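Local coordinates for protein LpxE (Aquifex aeolicus, PDB 6EBU) that probably removes the 1-phosphate of lipid A as a membrane-embedded phosphatase of the PAP2 family, at residues 24-28 and 29-33; 37-40 and 41-44; 66-69 and 70-74; 147-150 and 151-155. The protein carries 1 engineered substitution. All blocks are in the same frame, centred on the assembly; numbering follows the deposited sequence.

Interaction 1 of 4, residues 24-28 and 29-33; sequences NARHP and LLDVF. With BOG (octyl beta-D-glucopyranoside), chain C.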
loop_
_atom_site.group_PDB
_atom_site.type_symbol
_atom_site.label_atom_id
_atom_site.label_comp_id
_atom_site.label_asym_id
_atom_site.label_seq_id
_atom_site.Cartn_x
_atom_site.Cartn_y
_atom_site.Cartn_z
ATOM N N ASN A 24 11.293 9.887 11.039
ATOM C CA ASN A 24 12.390 10.774 11.409
ATOM C C ASN A 24 13.722 10.388 10.781
ATOM O O ASN A 24 14.619 11.234 10.705
ATOM C CB ASN A 24 12.544 10.823 12.934
ATOM C CG ASN A 24 11.345 11.455 13.622
ATOM O OD1 ASN A 24 10.727 12.380 13.094
ATOM N ND2 ASN A 24 11.013 10.955 14.806
ATOM N N ALA A 25 13.873 9.141 10.331
ATOM C CA ALA A 25 15.100 8.682 9.679
ATOM C C ALA A 25 15.038 9.080 8.206
ATOM O O ALA A 25 14.658 8.302 7.327
ATOM C CB ALA A 25 15.270 7.180 9.856
ATOM N N ARG A 26 15.429 10.320 7.936
ATOM C CA ARG A 26 15.238 10.931 6.632
ATOM C C ARG A 26 16.570 11.285 5.983
ATOM O O ARG A 26 17.635 11.236 6.603
ATOM C CB ARG A 26 14.366 12.185 6.744
ATOM C CG ARG A 26 13.188 12.018 7.670
ATOM C CD ARG A 26 12.232 13.180 7.533
ATOM N NE ARG A 26 11.582 13.217 6.227
ATOM C CZ ARG A 26 10.583 12.417 5.868
ATOM N NH1 ARG A 26 10.118 11.508 6.714
ATOM N NH2 ARG A 26 10.048 12.527 4.661
ATOM N N HIS A 27 16.478 11.653 4.707
ATOM C CA HIS A 27 17.590 12.087 3.873
ATOM C C HIS A 27 17.021 12.669 2.584
ATOM O O HIS A 27 15.993 12.187 2.092
ATOM C CB HIS A 27 18.542 10.925 3.579
ATOM C CG HIS A 27 19.843 11.351 2.971
ATOM N ND1 HIS A 27 19.978 11.648 1.632
ATOM C CD2 HIS A 27 21.065 11.541 3.523
ATOM C CE1 HIS A 27 21.227 11.999 1.385
ATOM N NE2 HIS A 27 21.908 11.942 2.515
ATOM N N PRO A 28 17.640 13.712 2.022
ATOM C CA PRO A 28 17.112 14.279 0.767
ATOM C C PRO A 28 17.002 13.267 -0.359
ATOM O O PRO A 28 16.058 13.335 -1.156
ATOM C CB PRO A 28 18.123 15.387 0.438
ATOM C CG PRO A 28 18.674 15.790 1.765
ATOM C CD PRO A 28 18.728 14.531 2.587
ATOM N N LEU A 29 17.946 12.327 -0.449
ATOM C CA LEU A 29 17.867 11.298 -1.480
ATOM C C LEU A 29 16.692 10.360 -1.247
ATOM O O LEU A 29 16.088 9.876 -2.210
ATOM C CB LEU A 29 19.172 10.508 -1.539
ATOM C CG LEU A 29 20.388 11.271 -2.061
ATOM C CD1 LEU A 29 21.580 10.342 -2.168
ATOM C CD2 LEU A 29 20.073 11.910 -3.405
ATOM N N LEU A 30 16.359 10.083 0.017
ATOM C CA LEU A 30 15.162 9.301 0.305
ATOM C C LEU A 30 13.905 10.072 -0.070
ATOM O O LEU A 30 12.937 9.485 -0.569
ATOM C CB LEU A 30 15.136 8.910 1.781
ATOM C CG LEU A 30 15.850 7.614 2.159
ATOM C CD1 LEU A 30 15.771 7.383 3.659
ATOM C CD2 LEU A 30 15.247 6.446 1.400
ATOM N N ASP A 31 13.904 11.389 0.162
ATOM C CA ASP A 31 12.761 12.213 -0.211
ATOM C C ASP A 31 12.512 12.159 -1.711
ATOM O O ASP A 31 11.362 12.056 -2.154
ATOM C CB ASP A 31 12.982 13.661 0.230
ATOM C CG ASP A 31 12.969 13.830 1.738
ATOM O OD1 ASP A 31 12.656 12.858 2.453
ATOM O OD2 ASP A 31 13.263 14.949 2.208
ATOM N N VAL A 32 13.579 12.227 -2.509
ATOM C CA VAL A 32 13.424 12.187 -3.958
ATOM C C VAL A 32 12.991 10.797 -4.407
ATOM O O VAL A 32 12.062 10.650 -5.210
ATOM C CB VAL A 32 14.727 12.622 -4.654
ATOM C CG1 VAL A 32 14.605 12.438 -6.157
ATOM C CG2 VAL A 32 15.055 14.070 -4.317
ATOM N N PHE A 33 13.653 9.758 -3.889
ATOM C CA PHE A 33 13.338 8.396 -4.307
ATOM C C PHE A 33 11.879 8.057 -4.034
ATOM O O PHE A 33 11.176 7.540 -4.910
ATOM C CB PHE A 33 14.253 7.393 -3.604
ATOM C CG PHE A 33 13.844 5.960 -3.808
ATOM C CD1 PHE A 33 14.242 5.267 -4.941
ATOM C CD2 PHE A 33 13.046 5.310 -2.876
ATOM C CE1 PHE A 33 13.861 3.950 -5.139
ATOM C CE2 PHE A 33 12.659 3.998 -3.069
ATOM C CZ PHE A 33 13.068 3.315 -4.201
HETATM O O1 BOG C . 16.350 3.666 -1.295
HETATM C "C1'" BOG C . 16.850 4.900 -1.811
HETATM C "C2'" BOG C . 18.226 5.202 -1.180
HETATM C "C3'" BOG C . 18.822 6.496 -1.818
HETATM C "C4'" BOG C . 20.349 6.313 -2.045
HETATM C "C5'" BOG C . 20.629 4.885 -2.560
HETATM C "C6'" BOG C . 21.921 4.858 -3.403
HETATM C "C7'" BOG C . 22.356 3.406 -3.590
HETATM C "C8'" BOG C . 23.618 3.344 -4.454
HETATM O O HOH W 1 12.664 16.052 4.907
#
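Arg26 NH2 meets Asp31 OD1 at 3.4 Å, a long salt bridge in which the guanidinium and carboxylate planes are tilted 37° apart and the two side chains cross at about a right angle. A water links the pair a second time, donating to Asp31 OD2 at 3.0 Å and accepting only weakly from Arg26 NE. Next to this bridge the backbone turns into helix 28-37, with His27 as its N-cap. A chi1 of -168° swings the imidazole of His27 forward beside Leu29, and ND1 accepts from Leu29 N at 3.0 Å, close to the ring plane. Pro28 CD lies over the rim of one face of that ring, while Leu29 CG runs alongside the ring with 3.6 Å to His27 CE1. This is a capped helix start with proline in the first turn; a helical backbone bond runs from Asp31 N to His27 O at 3.0 Å. Further out, Tyr145 positions both partners of the salt bridge: its hydroxyl is bonded to Asp31 OD1 and to His27 N, its carbonyl takes Arg26 NH1, and its ring makes a cation-pi contact with Arg26. Were Asp31 an alanine, Arg26 NH2 would probably lose its charged mate and the Tyr145 hydroxyl one of its partners. On another side of the same turn, Leu30 CD2 lies 3.9 Å from C1' of a bound octyl glucoside, and that detergent carbon, C1', also sits over one face of the Phe33 ring, toward its rim.

Interaction 2 of 4, residues 37-40 and 41-44; sequences FAYL and GSGY. With BOG (octyl beta-D-glucopyranoside), chain G.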
loop_
_atom_site.group_PDB
_atom_site.type_symbol
_atom_site.label_atom_id
_atom_site.label_comp_id
_atom_site.label_asym_id
_atom_site.label_seq_id
_atom_site.Cartn_x
_atom_site.Cartn_y
_atom_site.Cartn_z
ATOM N N PHE A 37 8.932 7.274 -6.513
ATOM C CA PHE A 37 8.443 5.905 -6.417
ATOM C C PHE A 37 6.956 5.820 -6.095
ATOM O O PHE A 37 6.334 4.795 -6.393
ATOM C CB PHE A 37 9.241 5.151 -5.347
ATOM C CG PHE A 37 9.100 3.658 -5.415
ATOM C CD1 PHE A 37 9.846 2.918 -6.317
ATOM C CD2 PHE A 37 8.231 2.993 -4.566
ATOM C CE1 PHE A 37 9.722 1.546 -6.376
ATOM C CE2 PHE A 37 8.103 1.620 -4.623
ATOM C CZ PHE A 37 8.848 0.895 -5.530
ATOM N N ALA A 38 6.377 6.868 -5.497
ATOM C CA ALA A 38 4.995 6.798 -5.027
ATOM C C ALA A 38 4.017 6.487 -6.156
ATOM O O ALA A 38 3.010 5.806 -5.931
ATOM C CB ALA A 38 4.607 8.108 -4.342
ATOM N N TYR A 39 4.301 6.972 -7.370
ATOM C CA TYR A 39 3.416 6.751 -8.509
ATOM C C TYR A 39 3.157 5.270 -8.756
ATOM O O TYR A 39 2.068 4.896 -9.203
ATOM C CB TYR A 39 4.021 7.394 -9.757
ATOM C CG TYR A 39 3.107 7.428 -10.960
ATOM C CD1 TYR A 39 2.282 8.521 -11.192
ATOM C CD2 TYR A 39 3.079 6.379 -11.870
ATOM C CE1 TYR A 39 1.447 8.564 -12.291
ATOM C CE2 TYR A 39 2.248 6.415 -12.974
ATOM C CZ TYR A 39 1.434 7.512 -13.180
ATOM O OH TYR A 39 0.600 7.564 -14.273
ATOM N N LEU A 40 4.141 4.415 -8.475
ATOM C CA LEU A 40 3.993 2.984 -8.699
ATOM C C LEU A 40 3.035 2.325 -7.716
ATOM O O LEU A 40 2.648 1.172 -7.934
ATOM C CB LEU A 40 5.358 2.307 -8.624
ATOM C CG LEU A 40 6.369 2.869 -9.620
ATOM C CD1 LEU A 40 7.743 2.246 -9.399
ATOM C CD2 LEU A 40 5.881 2.660 -11.046
ATOM N N GLY A 41 2.654 3.016 -6.648
ATOM C CA GLY A 41 1.638 2.542 -5.737
ATOM C C GLY A 41 0.276 3.169 -5.923
ATOM O O GLY A 41 -0.629 2.893 -5.131
ATOM N N SER A 42 0.101 4.004 -6.942
ATOM C CA SER A 42 -1.185 4.618 -7.234
ATOM C C SER A 42 -1.960 3.785 -8.254
ATOM O O SER A 42 -1.431 2.868 -8.885
ATOM C CB SER A 42 -0.990 6.040 -7.755
ATOM O OG SER A 42 -0.396 6.026 -9.042
ATOM N N GLY A 43 -3.239 4.120 -8.414
ATOM C CA GLY A 43 -4.063 3.450 -9.402
ATOM C C GLY A 43 -3.697 3.758 -10.837
ATOM O O GLY A 43 -4.236 3.118 -11.746
ATOM N N TYR A 44 -2.795 4.715 -11.064
ATOM C CA TYR A 44 -2.401 5.084 -12.417
ATOM C C TYR A 44 -1.512 4.044 -13.084
ATOM O O TYR A 44 -1.268 4.151 -14.290
ATOM C CB TYR A 44 -1.690 6.436 -12.403
ATOM C CG TYR A 44 -2.569 7.574 -11.952
ATOM C CD1 TYR A 44 -3.603 8.036 -12.756
ATOM C CD2 TYR A 44 -2.370 8.184 -10.720
ATOM C CE1 TYR A 44 -4.412 9.078 -12.346
ATOM C CE2 TYR A 44 -3.173 9.225 -10.302
ATOM C CZ TYR A 44 -4.194 9.667 -11.118
ATOM O OH TYR A 44 -4.997 10.705 -10.705
HETATM O O1 BOG G . -4.513 6.840 -6.670
HETATM C "C1'" BOG G . -5.676 6.310 -7.306
HETATM C "C2'" BOG G . -5.870 6.989 -8.682
HETATM C "C3'" BOG G . -7.163 6.442 -9.365
HETATM C "C4'" BOG G . -6.860 6.045 -10.838
HETATM C "C5'" BOG G . -7.971 5.105 -11.357
HETATM C "C6'" BOG G . -7.432 4.202 -12.488
HETATM C "C7'" BOG G . -8.173 2.866 -12.462
HETATM C "C8'" BOG G . -8.156 2.226 -13.852
#
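Tyr39 O is gripped twice by Ser42: the hydroxyl OG donates to it at 2.7 Å and the backbone N at 3.1 Å. The hydroxyl comes in near the carbonyl plane, tilted 19° from it, whereas the N-H arrives from well above that plane. Ser42 OG lies between its own backbone N and carbonyl carbon (chi1 69°), and from there it reaches back to Tyr39 O, passes over one face of the Tyr39 ring near the rim, and also accepts a weak bond from Tyr44 N. Gly41 N makes a similar step back, donating to Ala38 O at 2.9 Å.

Beyond these bonds the two tyrosines meet. Tyr39 swings its ring forward past the serine, and its phenol end comes up against the beta carbon of Tyr44, with 3.2 Å from Tyr39 OH to Tyr44 CB and 3.4 Å from Tyr39 CZ to the same carbon. The rings lie within 15° of parallel but are slid apart, their centroids 5.8 Å from each other, and hardly overlap. Tyr44 instead offers a face to C2' of an octyl glucoside, whose chain also runs past Gly43; a beta carbon on that glycine would crowd the detergent. Tyr135 of helix 126-145 bonds to Leu40 O.

Consecutive i-to-i+3 bonds from Leu40, Gly41 and Ser42 make this a 3-10 turn, and the weak Tyr44 N bond to Ser42 OG adds an ST turn where the chain passes from helix 28-37 toward helix 46-56.

Interaction 3 of 4, residues 66-69 and 70-74; sequences LAIM and LETVL. Engineered in segment 66-69: Met69 (natural residue Ile).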
loop_
_atom_site.group_PDB
_atom_site.type_symbol
_atom_site.label_atom_id
_atom_site.label_comp_id
_atom_site.label_asym_id
_atom_site.label_seq_id
_atom_site.Cartn_x
_atom_site.Cartn_y
_atom_site.Cartn_z
ATOM N N LEU A 66 -10.208 -9.080 -10.358
ATOM C CA LEU A 66 -11.101 -9.430 -9.259
ATOM C C LEU A 66 -10.469 -9.103 -7.910
ATOM O O LEU A 66 -11.160 -8.668 -6.983
ATOM C CB LEU A 66 -11.483 -10.909 -9.349
ATOM C CG LEU A 66 -11.857 -11.651 -8.065
ATOM C CD1 LEU A 66 -13.214 -11.178 -7.560
ATOM C CD2 LEU A 66 -11.876 -13.157 -8.306
ATOM N N ALA A 67 -9.154 -9.283 -7.786
ATOM C CA ALA A 67 -8.486 -8.973 -6.526
ATOM C C ALA A 67 -8.475 -7.475 -6.258
ATOM O O ALA A 67 -8.703 -7.042 -5.122
ATOM C CB ALA A 67 -7.064 -9.531 -6.537
ATOM N N ILE A 68 -8.212 -6.670 -7.290
ATOM C CA ILE A 68 -8.236 -5.221 -7.125
ATOM C C ILE A 68 -9.637 -4.755 -6.751
ATOM O O ILE A 68 -9.809 -3.895 -5.880
ATOM C CB ILE A 68 -7.722 -4.528 -8.400
ATOM C CG1 ILE A 68 -6.217 -4.758 -8.558
ATOM C CG2 ILE A 68 -8.025 -3.042 -8.363
ATOM C CD1 ILE A 68 -5.393 -4.184 -7.430
ATOM N N MET A 69 -10.661 -5.325 -7.392
ATOM C CA MET A 69 -12.036 -5.007 -7.023
ATOM C C MET A 69 -12.304 -5.348 -5.564
ATOM O O MET A 69 -12.938 -4.568 -4.842
ATOM C CB MET A 69 -13.010 -5.764 -7.925
ATOM C CG MET A 69 -13.367 -5.055 -9.215
ATOM S SD MET A 69 -14.508 -6.038 -10.208
ATOM C CE MET A 69 -15.762 -6.442 -8.989
ATOM N N LEU A 70 -11.828 -6.511 -5.112
ATOM C CA LEU A 70 -12.040 -6.915 -3.725
ATOM C C LEU A 70 -11.346 -5.959 -2.761
ATOM O O LEU A 70 -11.971 -5.444 -1.826
ATOM C CB LEU A 70 -11.543 -8.347 -3.512
ATOM C CG LEU A 70 -12.352 -9.489 -4.128
ATOM C CD1 LEU A 70 -11.631 -10.818 -3.940
ATOM C CD2 LEU A 70 -13.750 -9.544 -3.531
ATOM N N GLU A 71 -10.050 -5.707 -2.974
ATOM C CA GLU A 71 -9.314 -4.859 -2.040
ATOM C C GLU A 71 -9.819 -3.422 -2.079
ATOM O O GLU A 71 -9.909 -2.766 -1.035
ATOM C CB GLU A 71 -7.809 -4.921 -2.324
ATOM C CG GLU A 71 -7.378 -4.375 -3.678
ATOM C CD GLU A 71 -6.943 -2.921 -3.617
ATOM O OE1 GLU A 71 -6.922 -2.344 -2.508
ATOM O OE2 GLU A 71 -6.632 -2.349 -4.682
ATOM N N THR A 72 -10.173 -2.919 -3.265
ATOM C CA THR A 72 -10.652 -1.543 -3.372
ATOM C C THR A 72 -11.938 -1.349 -2.581
ATOM O O THR A 72 -12.071 -0.387 -1.816
ATOM C CB THR A 72 -10.871 -1.168 -4.839
ATOM O OG1 THR A 72 -9.616 -1.185 -5.531
ATOM C CG2 THR A 72 -11.491 0.218 -4.946
ATOM N N VAL A 73 -12.899 -2.258 -2.754
ATOM C CA VAL A 73 -14.151 -2.171 -2.009
ATOM C C VAL A 73 -13.880 -2.244 -0.512
ATOM O O VAL A 73 -14.390 -1.436 0.274
ATOM C CB VAL A 73 -15.120 -3.277 -2.466
ATOM C CG1 VAL A 73 -16.242 -3.454 -1.457
ATOM C CG2 VAL A 73 -15.681 -2.953 -3.843
ATOM N N LEU A 74 -13.054 -3.207 -0.099
ATOM C CA LEU A 74 -12.755 -3.374 1.317
ATOM C C LEU A 74 -12.004 -2.173 1.884
ATOM O O LEU A 74 -12.224 -1.799 3.041
ATOM C CB LEU A 74 -11.956 -4.660 1.525
ATOM C CG LEU A 74 -11.578 -5.050 2.953
ATOM C CD1 LEU A 74 -12.773 -4.922 3.884
ATOM C CD2 LEU A 74 -11.020 -6.465 2.982
#
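Two donors of Thr72 close on Ile68 O, the hydroxyl OG1 at 2.7 Å and the backbone N at 2.8 Å, and they reach it from opposite faces of the carbonyl plane. OG1 is set beside its backbone N, anti to the carbonyl carbon (chi1 -65°), which turns the hydroxyl back along the helix rather than toward a neighbour; the hydroxyl is thus satisfied within its own helix. The backbone ladder continues on both sides, with Glu71 N donating almost straight to Ala67 O at 2.9 Å and Val73 N to Met69 O at 3.1 Å.

Glu71 is buried and folded. Its CG sits between its backbone N and carbonyl carbon (chi1 64°), tucked 3.3 Å from Ile68 O, and the chain then bends so that OE2 comes alongside Ile68 CD1 at 3.5 Å. Ala111, Met112 and Thr115 of helix 108-121 pack against this glutamate. Round the helix, Leu66 CD1 leans on Leu70 CG at 3.9 Å, and these leucines touch Ser168 and Cys164 of helix 151-170. Met69, an engineered residue, is exposed and bends at its sulfur.

Helix 61-82 thus turns one side to helix 108-121 and another to helix 151-170, within a predicted membrane-spanning helix of the PAP2 fold; a threonine hydroxyl folded back onto the carbonyl four residues earlier is a familiar device of such helices.

Interaction 4 of 4, residues 147-150 and 151-155; sequences GVHF and PLDVF. With BOG (octyl beta-D-glucopyranoside), chain D; SO4 (sulfate ion), chain B.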
loop_
_atom_site.group_PDB
_atom_site.type_symbol
_atom_site.label_atom_id
_atom_site.label_comp_id
_atom_site.label_asym_id
_atom_site.label_seq_id
_atom_site.Cartn_x
_atom_site.Cartn_y
_atom_site.Cartn_z
ATOM N N GLY A 147 4.850 10.411 5.764
ATOM C CA GLY A 147 4.085 10.994 6.847
ATOM C C GLY A 147 2.585 10.972 6.660
ATOM O O GLY A 147 1.876 11.686 7.375
ATOM N N VAL A 148 2.074 10.166 5.726
ATOM C CA VAL A 148 0.642 10.138 5.446
ATOM C C VAL A 148 -0.049 8.903 6.005
ATOM O O VAL A 148 -1.284 8.815 5.929
ATOM C CB VAL A 148 0.368 10.243 3.930
ATOM C CG1 VAL A 148 0.981 11.519 3.371
ATOM C CG2 VAL A 148 0.903 9.017 3.199
ATOM N N HIS A 149 0.695 7.952 6.562
ATOM C CA HIS A 149 0.096 6.747 7.115
ATOM C C HIS A 149 0.851 6.330 8.368
ATOM O O HIS A 149 2.016 6.684 8.568
ATOM C CB HIS A 149 0.089 5.592 6.100
ATOM C CG HIS A 149 -1.044 5.649 5.123
ATOM N ND1 HIS A 149 -2.363 5.511 5.499
ATOM C CD2 HIS A 149 -1.053 5.821 3.779
ATOM C CE1 HIS A 149 -3.135 5.600 4.432
ATOM N NE2 HIS A 149 -2.366 5.790 3.375
ATOM N N PHE A 150 0.154 5.577 9.220
ATOM C CA PHE A 150 0.701 4.905 10.385
ATOM C C PHE A 150 1.072 3.473 10.034
ATOM O O PHE A 150 0.541 2.901 9.078
ATOM C CB PHE A 150 -0.317 4.902 11.523
ATOM C CG PHE A 150 -0.652 6.265 12.052
ATOM C CD1 PHE A 150 0.196 6.908 12.937
ATOM C CD2 PHE A 150 -1.830 6.893 11.683
ATOM C CE1 PHE A 150 -0.120 8.161 13.436
ATOM C CE2 PHE A 150 -2.151 8.144 12.178
ATOM C CZ PHE A 150 -1.294 8.776 13.057
ATOM N N PRO A 151 1.991 2.868 10.792
ATOM C CA PRO A 151 2.304 1.446 10.569
ATOM C C PRO A 151 1.094 0.530 10.631
ATOM O O PRO A 151 1.079 -0.505 9.953
ATOM C CB PRO A 151 3.304 1.140 11.691
ATOM C CG PRO A 151 3.988 2.443 11.922
ATOM C CD PRO A 151 2.938 3.502 11.726
ATOM N N LEU A 152 0.081 0.871 11.430
ATOM C CA LEU A 152 -1.137 0.067 11.457
ATOM C C LEU A 152 -1.831 0.071 10.100
ATOM O O LEU A 152 -2.349 -0.960 9.655
ATOM C CB LEU A 152 -2.082 0.586 12.541
ATOM C CG LEU A 152 -3.504 0.018 12.531
ATOM C CD1 LEU A 152 -3.488 -1.475 12.828
ATOM C CD2 LEU A 152 -4.397 0.758 13.515
ATOM N N ASP A 153 -1.840 1.223 9.423
ATOM C CA ASP A 153 -2.517 1.327 8.134
ATOM C C ASP A 153 -1.824 0.487 7.070
ATOM O O ASP A 153 -2.490 -0.156 6.249
ATOM C CB ASP A 153 -2.581 2.787 7.688
ATOM C CG ASP A 153 -3.048 3.715 8.785
ATOM O OD1 ASP A 153 -3.890 3.291 9.606
ATOM O OD2 ASP A 153 -2.577 4.872 8.822
ATOM N N VAL A 154 -0.490 0.486 7.057
ATOM C CA VAL A 154 0.214 -0.247 6.011
ATOM C C VAL A 154 0.261 -1.737 6.325
ATOM O O VAL A 154 0.305 -2.564 5.408
ATOM C CB VAL A 154 1.621 0.337 5.791
ATOM C CG1 VAL A 154 1.551 1.853 5.670
ATOM C CG2 VAL A 154 2.562 -0.074 6.907
ATOM N N PHE A 155 0.236 -2.113 7.606
ATOM C CA PHE A 155 0.207 -3.530 7.948
ATOM C C PHE A 155 -1.131 -4.151 7.572
ATOM O O PHE A 155 -1.181 -5.226 6.964
ATOM C CB PHE A 155 0.492 -3.723 9.437
ATOM C CG PHE A 155 0.450 -5.160 9.876
ATOM C CD1 PHE A 155 1.501 -6.018 9.586
ATOM C CD2 PHE A 155 -0.642 -5.656 10.570
ATOM C CE1 PHE A 155 1.464 -7.343 9.986
ATOM C CE2 PHE A 155 -0.686 -6.979 10.971
ATOM C CZ PHE A 155 0.369 -7.824 10.679
HETATM O O1 BOG D . 2.360 -8.011 6.681
HETATM C "C1'" BOG D . 3.501 -7.446 6.036
HETATM C "C2'" BOG D . 3.454 -5.907 6.164
HETATM C "C3'" BOG D . 4.575 -5.261 5.288
HETATM C "C4'" BOG D . 4.427 -3.716 5.332
HETATM C "C5'" BOG D . 5.786 -3.053 5.025
HETATM C "C6'" BOG D . 5.867 -1.687 5.736
HETATM C "C7'" BOG D . 7.141 -1.628 6.576
HETATM C "C8'" BOG D . 7.409 -0.185 7.003
HETATM S S SO4 B . -3.972 5.916 0.547
HETATM O O1 SO4 B . -2.568 5.521 0.639
HETATM O O2 SO4 B . -4.082 7.365 0.670
HETATM O O3 SO4 B . -4.715 5.274 1.627
HETATM O O4 SO4 B . -4.516 5.493 -0.740
#
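His149 and Asp153 belong to the RX5HX3D signature of PAP2 phosphatases, here at the start of helix 151-170, and the tight part of the contact gathers round Asp153 OD2. This oxygen accepts from Phe150 N at 2.8 Å, a straight bond coming from above the carboxylate plane, and more weakly from His149 ND1 at 3.4 Å. It is bonded to Ser104 OG as well, so one buried oxygen gathers several donors. With Phe150 as N-cap, the Asp153 bond is half of a capping box. The imidazole and carboxylate planes are 73° apart, and the oxygen meets the ring at its edge.

His149 CG is anti to its carbonyl carbon (chi1 -82°), a setting that turns NE2 away from the aspartate and toward a bound sulfate. Lys79, Arg86, Gly108 N and Arg143 also bind that ion, a basic pocket consistent with the phosphate site of the family, where the equivalent histidine is the nucleophile in relatives. Replacing His149 with alanine would probably cost the sulfate one donor and Asp153 OD2 its weak bond from ND1.

Further along the helix the packing is looser. Val154 CG1 only brushes His149 CB at 4.0 Å, and the end of the exposed Phe155 leads off toward an octyl glucoside, with 3.5 Å from its CE1 to the detergent O1. At the sulfate, His149 NE2 donates to O1 at 2.8 Å.

Overall arrangement
All four contacts are local, between residues near in sequence, yet their settings differ. Interaction 1 lies at the surface, its centre about 19 Å from the chain centre, and interaction 4 is buried, about 9 Å from it; both start a helix, the first through a histidine cap and a charged pair, the second through a carboxylate that caps the helix and braces the histidine bound to the sulfate. Interactions 1 and 2 share helix 28-37, at its start and its end. Interaction 2, partly buried, trades charge for carbonyl grips and tyrosines beside detergent. Interaction 3 is mid-helix, held by backbone bonds and a threonine hydroxyl, with one leucine pair; its helix 61-82 packs against helix 151-170, which interaction 4 opens.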